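Local structure of Mlr3007 protein (Mesorhizobium loti, 3QQM) at residues V98-L103 / Q136-L141; Q123-A128 / I149-I154. The protein probably catalyses transamination of leucine, isoleucine and valine with 2-oxoglutarate, using pyridoxal 5'-phosphate as cofactor. One frame throughout, in Å; residues are numbered along the deposited sequence.

Contact 1. Residues V98-L103 / Q136-L141; sequences VWILRL and QADEVL. With EDO (1,2-ethanediol), chain B; EDO (1,2-ethanediol), chain T.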
loop_
_atom_site.group_PDB
_atom_site.type_symbol
_atom_site.label_atom_id
_atom_site.label_comp_id
_atom_site.label_asym_id
_atom_site.label_seq_id
_atom_site.Cartn_x
_atom_site.Cartn_y
_atom_site.Cartn_z
ATOM N N VAL A 98 -0.510 16.857 -7.852
ATOM C CA VAL A 98 -0.326 16.878 -6.406
ATOM C C VAL A 98 -1.620 16.394 -5.775
ATOM O O VAL A 98 -2.677 16.933 -6.044
ATOM C CB VAL A 98 0.014 18.282 -5.862
ATOM C CG1 VAL A 98 0.071 18.264 -4.315
ATOM C CG2 VAL A 98 1.339 18.781 -6.441
ATOM N N TRP A 99 -1.531 15.338 -4.979
ATOM C CA TRP A 99 -2.677 14.761 -4.268
ATOM C C TRP A 99 -3.009 15.511 -2.978
ATOM O O TRP A 99 -2.108 15.833 -2.189
ATOM C CB TRP A 99 -2.379 13.293 -3.934
ATOM C CG TRP A 99 -2.802 12.329 -4.974
ATOM C CD1 TRP A 99 -2.992 12.577 -6.307
ATOM C CD2 TRP A 99 -2.890 10.917 -4.824
ATOM N NE1 TRP A 99 -3.341 11.434 -6.955
ATOM C CE2 TRP A 99 -3.257 10.388 -6.078
ATOM C CE3 TRP A 99 -2.757 10.056 -3.741
ATOM C CZ2 TRP A 99 -3.488 9.048 -6.275
ATOM C CZ3 TRP A 99 -2.986 8.731 -3.932
ATOM C CH2 TRP A 99 -3.354 8.227 -5.195
ATOM N N ILE A 100 -4.305 15.788 -2.794
ATOM C CA ILE A 100 -4.808 16.465 -1.620
ATOM C C ILE A 100 -5.113 15.413 -0.574
ATOM O O ILE A 100 -5.790 14.424 -0.873
ATOM C CB ILE A 100 -6.121 17.227 -1.910
ATOM C CG1 ILE A 100 -5.946 18.236 -3.055
ATOM C CG2 ILE A 100 -6.616 17.938 -0.641
ATOM C CD1 ILE A 100 -7.234 18.962 -3.413
ATOM N N LEU A 101 -4.616 15.617 0.644
ATOM C CA LEU A 101 -4.852 14.672 1.737
ATOM C C LEU A 101 -5.735 15.274 2.785
ATOM O O LEU A 101 -5.675 16.477 3.020
ATOM C CB LEU A 101 -3.531 14.299 2.423
ATOM C CG LEU A 101 -2.433 13.801 1.515
ATOM C CD1 LEU A 101 -1.187 13.543 2.323
ATOM C CD2 LEU A 101 -2.877 12.550 0.791
ATOM N N ARG A 102 -6.522 14.418 3.438
ATOM C CA ARG A 102 -7.383 14.803 4.550
ATOM C C ARG A 102 -7.273 13.701 5.624
ATOM O O ARG A 102 -6.925 12.541 5.314
ATOM C CB ARG A 102 -8.847 14.941 4.132
ATOM C CG ARG A 102 -9.110 15.873 2.972
ATOM C CD ARG A 102 -8.890 17.289 3.311
ATOM N NE ARG A 102 -9.953 17.780 4.191
ATOM C CZ ARG A 102 -11.059 18.405 3.773
ATOM N NH1 ARG A 102 -11.280 18.637 2.475
ATOM N NH2 ARG A 102 -11.948 18.796 4.665
ATOM N N LEU A 103 -7.599 14.056 6.865
ATOM C CA LEU A 103 -7.552 13.126 7.983
ATOM C C LEU A 103 -8.907 12.507 8.255
ATOM O O LEU A 103 -9.913 13.214 8.441
ATOM C CB LEU A 103 -7.106 13.846 9.248
ATOM C CG LEU A 103 -7.024 13.039 10.548
ATOM C CD1 LEU A 103 -5.939 11.976 10.473
ATOM C CD2 LEU A 103 -6.768 13.996 11.714
ATOM N N GLN A 136 -12.561 16.165 -2.495
ATOM C CA GLN A 136 -12.147 16.644 -1.170
ATOM C C GLN A 136 -10.779 16.056 -0.772
ATOM O O GLN A 136 -10.017 16.682 -0.055
ATOM C CB GLN A 136 -13.199 16.283 -0.114
ATOM C CG GLN A 136 -14.540 16.973 -0.280
ATOM C CD GLN A 136 -15.611 16.493 0.739
ATOM O OE1 GLN A 136 -15.803 15.299 0.955
ATOM N NE2 GLN A 136 -16.339 17.442 1.316
ATOM N N ALA A 137 -10.494 14.837 -1.239
ATOM C CA ALA A 137 -9.232 14.172 -0.945
ATOM C C ALA A 137 -8.902 13.078 -1.957
ATOM O O ALA A 137 -9.711 12.205 -2.243
ATOM C CB ALA A 137 -9.263 13.581 0.479
ATOM N N ASP A 138 -7.718 13.155 -2.517
ATOM C CA ASP A 138 -7.245 12.143 -3.448
ATOM C C ASP A 138 -6.851 10.929 -2.611
ATOM O O ASP A 138 -6.988 9.769 -3.061
ATOM C CB ASP A 138 -6.080 12.684 -4.243
ATOM C CG ASP A 138 -6.490 13.834 -5.141
ATOM O OD1 ASP A 138 -7.227 13.565 -6.136
ATOM O OD2 ASP A 138 -6.061 14.984 -4.878
ATOM N N GLU A 139 -6.421 11.200 -1.364
ATOM C CA GLU A 139 -6.053 10.150 -0.413
ATOM C C GLU A 139 -6.424 10.583 1.005
ATOM O O GLU A 139 -6.351 11.747 1.353
ATOM C CB GLU A 139 -4.560 9.802 -0.542
ATOM C CG GLU A 139 -3.973 8.779 0.460
ATOM C CD GLU A 139 -4.643 7.391 0.414
ATOM O OE1 GLU A 139 -5.881 7.312 0.497
ATOM O OE2 GLU A 139 -3.907 6.371 0.408
ATOM N N VAL A 140 -6.806 9.606 1.816
ATOM C CA VAL A 140 -7.237 9.823 3.167
ATOM C C VAL A 140 -6.270 9.168 4.116
ATOM O O VAL A 140 -5.960 7.981 3.967
ATOM C CB VAL A 140 -8.656 9.202 3.355
ATOM C CG1 VAL A 140 -9.166 9.362 4.790
ATOM C CG2 VAL A 140 -9.603 9.827 2.389
ATOM N N LEU A 141 -5.798 9.922 5.104
ATOM C CA LEU A 141 -4.890 9.379 6.084
ATOM C C LEU A 141 -5.652 8.934 7.328
ATOM O O LEU A 141 -6.711 9.488 7.659
ATOM C CB LEU A 141 -3.832 10.404 6.497
ATOM C CG LEU A 141 -2.985 11.072 5.406
ATOM C CD1 LEU A 141 -1.896 11.957 6.046
ATOM C CD2 LEU A 141 -2.367 10.022 4.466
HETATM C C1 EDO B . -9.046 15.882 -8.440
HETATM O O1 EDO B . -7.853 15.199 -8.026
HETATM C C2 EDO B . -9.840 16.359 -7.226
HETATM O O2 EDO B . -8.990 16.979 -6.242
HETATM C C1 EDO T . -8.141 5.392 -3.598
HETATM O O1 EDO T . -9.548 5.433 -3.851
HETATM C C2 EDO T . -7.628 6.808 -3.336
HETATM O O2 EDO T . -7.668 7.127 -1.947
HETATM O O HOH W 1 -5.391 16.977 -6.650
#

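Contact 2. Residues Q123-A128 / I149-I154; sequences QLYTHA and ICEGTI. With EDO (1,2-ethanediol), chain S.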
loop_
_atom_site.group_PDB
_atom_site.type_symbol
_atom_site.label_atom_id
_atom_site.label_comp_id
_atom_site.label_asym_id
_atom_site.label_seq_id
_atom_site.Cartn_x
_atom_site.Cartn_y
_atom_site.Cartn_z
ATOM N N GLN A 123 -12.261 -3.161 5.767
ATOM C CA GLN A 123 -13.320 -2.391 6.396
ATOM C C GLN A 123 -12.904 -0.974 6.845
ATOM O O GLN A 123 -13.544 0.027 6.480
ATOM C CB GLN A 123 -13.823 -3.160 7.617
ATOM C CG GLN A 123 -14.855 -2.446 8.420
ATOM C CD GLN A 123 -15.533 -3.340 9.403
ATOM O OE1 GLN A 123 -15.023 -4.410 9.744
ATOM N NE2 GLN A 123 -16.707 -2.919 9.865
ATOM N N LEU A 124 -11.850 -0.906 7.646
ATOM C CA LEU A 124 -11.382 0.374 8.196
ATOM C C LEU A 124 -10.997 1.376 7.109
ATOM O O LEU A 124 -11.361 2.554 7.183
ATOM C CB LEU A 124 -10.206 0.136 9.131
ATOM C CG LEU A 124 -10.531 -0.570 10.444
ATOM C CD1 LEU A 124 -9.296 -1.345 11.055
ATOM C CD2 LEU A 124 -11.133 0.431 11.432
ATOM N N TYR A 125 -10.280 0.895 6.099
ATOM C CA TYR A 125 -9.822 1.748 5.004
ATOM C C TYR A 125 -10.962 2.149 4.085
ATOM O O TYR A 125 -11.016 3.285 3.633
ATOM C CB TYR A 125 -8.719 1.070 4.207
ATOM C CG TYR A 125 -7.555 0.574 5.038
ATOM C CD1 TYR A 125 -6.678 1.462 5.644
ATOM C CD2 TYR A 125 -7.291 -0.791 5.151
ATOM C CE1 TYR A 125 -5.601 1.016 6.382
ATOM C CE2 TYR A 125 -6.199 -1.253 5.873
ATOM C CZ TYR A 125 -5.361 -0.345 6.497
ATOM O OH TYR A 125 -4.267 -0.798 7.191
ATOM N N THR A 126 -11.842 1.206 3.766
ATOM C CA THR A 126 -13.011 1.518 2.960
ATOM C C THR A 126 -13.871 2.556 3.692
ATOM O O THR A 126 -14.405 3.459 3.070
ATOM C CB THR A 126 -13.863 0.259 2.671
ATOM O OG1 THR A 126 -13.129 -0.644 1.836
ATOM C CG2 THR A 126 -15.196 0.611 1.975
ATOM N N HIS A 127 -13.993 2.436 5.009
ATOM C CA HIS A 127 -14.794 3.395 5.769
ATOM C C HIS A 127 -14.132 4.796 5.754
ATOM O O HIS A 127 -14.819 5.805 5.573
ATOM C CB HIS A 127 -15.038 2.914 7.210
ATOM C CG HIS A 127 -15.936 3.811 7.988
ATOM N ND1 HIS A 127 -15.458 4.834 8.782
ATOM C CD2 HIS A 127 -17.289 3.882 8.052
ATOM C CE1 HIS A 127 -16.476 5.487 9.314
ATOM N NE2 HIS A 127 -17.600 4.927 8.893
ATOM N N ALA A 128 -12.805 4.829 5.902
ATOM C CA ALA A 128 -12.058 6.082 5.901
ATOM C C ALA A 128 -12.225 6.753 4.562
ATOM O O ALA A 128 -12.518 7.935 4.495
ATOM C CB ALA A 128 -10.562 5.855 6.214
ATOM N N ILE A 149 -0.054 9.504 13.014
ATOM C CA ILE A 149 -0.377 9.179 11.659
ATOM C C ILE A 149 0.263 7.858 11.346
ATOM O O ILE A 149 1.436 7.624 11.704
ATOM C CB ILE A 149 0.172 10.219 10.666
ATOM C CG1 ILE A 149 -0.598 11.523 10.801
ATOM C CG2 ILE A 149 0.066 9.703 9.216
ATOM C CD1 ILE A 149 -2.088 11.419 10.373
ATOM N N CYS A 150 -0.493 6.995 10.679
ATOM C CA CYS A 150 0.015 5.701 10.299
ATOM C C CYS A 150 0.272 5.562 8.778
ATOM O O CYS A 150 1.409 5.279 8.325
ATOM C CB CYS A 150 -0.975 4.624 10.726
ATOM S SG CYS A 150 -1.296 4.460 12.525
ATOM N N GLU A 151 -0.776 5.789 7.995
ATOM C CA GLU A 151 -0.721 5.574 6.552
ATOM C C GLU A 151 -1.977 6.069 5.864
ATOM O O GLU A 151 -2.900 6.584 6.501
ATOM C CB GLU A 151 -0.623 4.050 6.308
ATOM C CG GLU A 151 -1.846 3.276 6.891
ATOM C CD GLU A 151 -1.746 1.722 6.824
ATOM O OE1 GLU A 151 -0.899 1.175 6.068
ATOM O OE2 GLU A 151 -2.547 1.048 7.537
ATOM N N GLY A 152 -1.987 5.943 4.547
ATOM C CA GLY A 152 -3.146 6.270 3.748
ATOM C C GLY A 152 -3.925 4.973 3.536
ATOM O O GLY A 152 -3.441 3.879 3.890
ATOM N N THR A 153 -5.126 5.077 2.990
ATOM C CA THR A 153 -5.913 3.904 2.700
ATOM C C THR A 153 -5.187 2.959 1.701
ATOM O O THR A 153 -5.391 1.740 1.743
ATOM C CB THR A 153 -7.273 4.276 2.091
ATOM O OG1 THR A 153 -7.092 4.814 0.766
ATOM C CG2 THR A 153 -8.019 5.287 2.996
ATOM N N ILE A 154 -4.370 3.505 0.794
ATOM C CA ILE A 154 -3.654 2.654 -0.174
ATOM C C ILE A 154 -2.196 3.055 -0.359
ATOM O O ILE A 154 -1.538 2.638 -1.331
ATOM C CB ILE A 154 -4.343 2.637 -1.573
ATOM C CG1 ILE A 154 -4.376 4.051 -2.159
ATOM C CG2 ILE A 154 -5.730 2.041 -1.473
ATOM C CD1 ILE A 154 -4.966 4.158 -3.577
HETATM C C1 EDO S . -10.255 1.365 -0.987
HETATM O O1 EDO S . -9.681 2.592 -0.524
HETATM C C2 EDO S . -11.051 0.690 0.127
HETATM O O2 EDO S . -10.914 -0.754 0.079
#

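Contact 1. Residues V98-L103 / Q136-L141
Asp138 lies against the indole of Trp99, its CB over the five-membered ring at 3.6 Å from the ring centroid, a CH-pi contact. The carboxylate and ring planes are 22° apart. From that position OD2 of Asp138 receives the backbone N of Ile100 at 2.8 Å on its anti lone pair, in a nearly straight bond (176° at the hydrogen). A water also donates to OD2 and ties it to Val98 O, while OD1 of Asp138 accepts a bond from a bound 1,2-ethanediol. So a carboxylate oxygen, not a backbone carbonyl, accepts the Ile100 N-H just ahead of the first bridged pair. Ile100 O turns to two neighbouring amides, Asp138 N at 2.8 Å and, weakly, Glu139 N.

Beyond this, strands 99-103 and 139-141 run side by side in parallel within the mixed sheet of the class-IV aminotransferase fold, with Leu101, Arg102 and Leu103 paired to Glu139, Val140 and Leu141; the bond from Leu141 N to Arg102 O is 2.9 Å. On the face that carries Leu101, its CD2 meets Glu139 CB at 3.5 Å and its CD1 meets Leu141 CD1 at 4.1 Å. The Glu139 carboxylate turns off toward the loop after strand 149-152, where its OE2 reaches Thr155 OG1. On the other face Arg102 bends at chi2 (-70°), which places CD, and again at chi3. Its CG sits 3.4 Å from Ala137 CB, and its guanidinium presents an edge to Gln136 O, to which NH1 makes a weak hydrogen bond of 3.4 Å.

Contact 2. Residues Q123-A128 / I149-I154
Tyr125 reaches from helix 123-130 to Glu151 near the end of strand 149-152, an edge strand, within this chain, of the mixed sheet in the class-IV aminotransferase fold; the helix lies against the same sheet. One hydrogen bond joins the two segments: Tyr125 OH donates to Glu151 OE2 at a short 2.5 Å. The oxygen is met on its syn side, with the hydroxyl 33° out of the carboxylate plane. The two side chains cross at about a right angle, and OE2 lies close to the plane of the phenol ring, at its edge, 3.3 Å from CE1 of Tyr125. From a CG set between the backbone N and the carbonyl carbon (chi1 60°), the extended chain of Glu151 carries the carboxylate out to the hydroxyl. The second oxygen, Glu151 OE1, accepts the backbone N of Leu176, so both ends of the carboxylate are gripped.

Apolar contacts lie nearer the helix backbone, where Thr153 meets Tyr125 and Ala128, three residues apart on one side of the helix. Tyr125 CB faces Thr153 CB at 4.1 Å, and Tyr125 CD1 comes within 3.9 Å of Thr153 CA. Ala128 CB touches Thr153 CG2 at 4.1 Å and, on its sheet side, Val140 and Leu142.

The polar branch of Thr153 serves another partner, its OG1 being hydrogen-bonded to Glu139. With CG2 anti to the carbonyl carbon, the methyl is left to the helix and rests 3.7 Å from Tyr125 O.

How the contacts relate
Along the chain the two contacts interleave: strand 99-103, helix 123-130, strand 139-143 and strand 149-152 follow in that order. The first three form a beta-alpha-beta crossover, since contact 1 pairs its two parallel strands and the helix lies on the sheet. Contact 2 joins that helix to the next strand, which runs antiparallel beside 139-143. The centres are about 11 Å apart; the contacts themselves touch through Glu139, whose OE2 lies 2.9 Å from Ile154 N in a probable hydrogen bond, and through Val140 packing on Ala128. Lys118, seen as the pyridoxal phosphate Schiff base, falls within this crossover, in the connection between strand 99-103 and the helix.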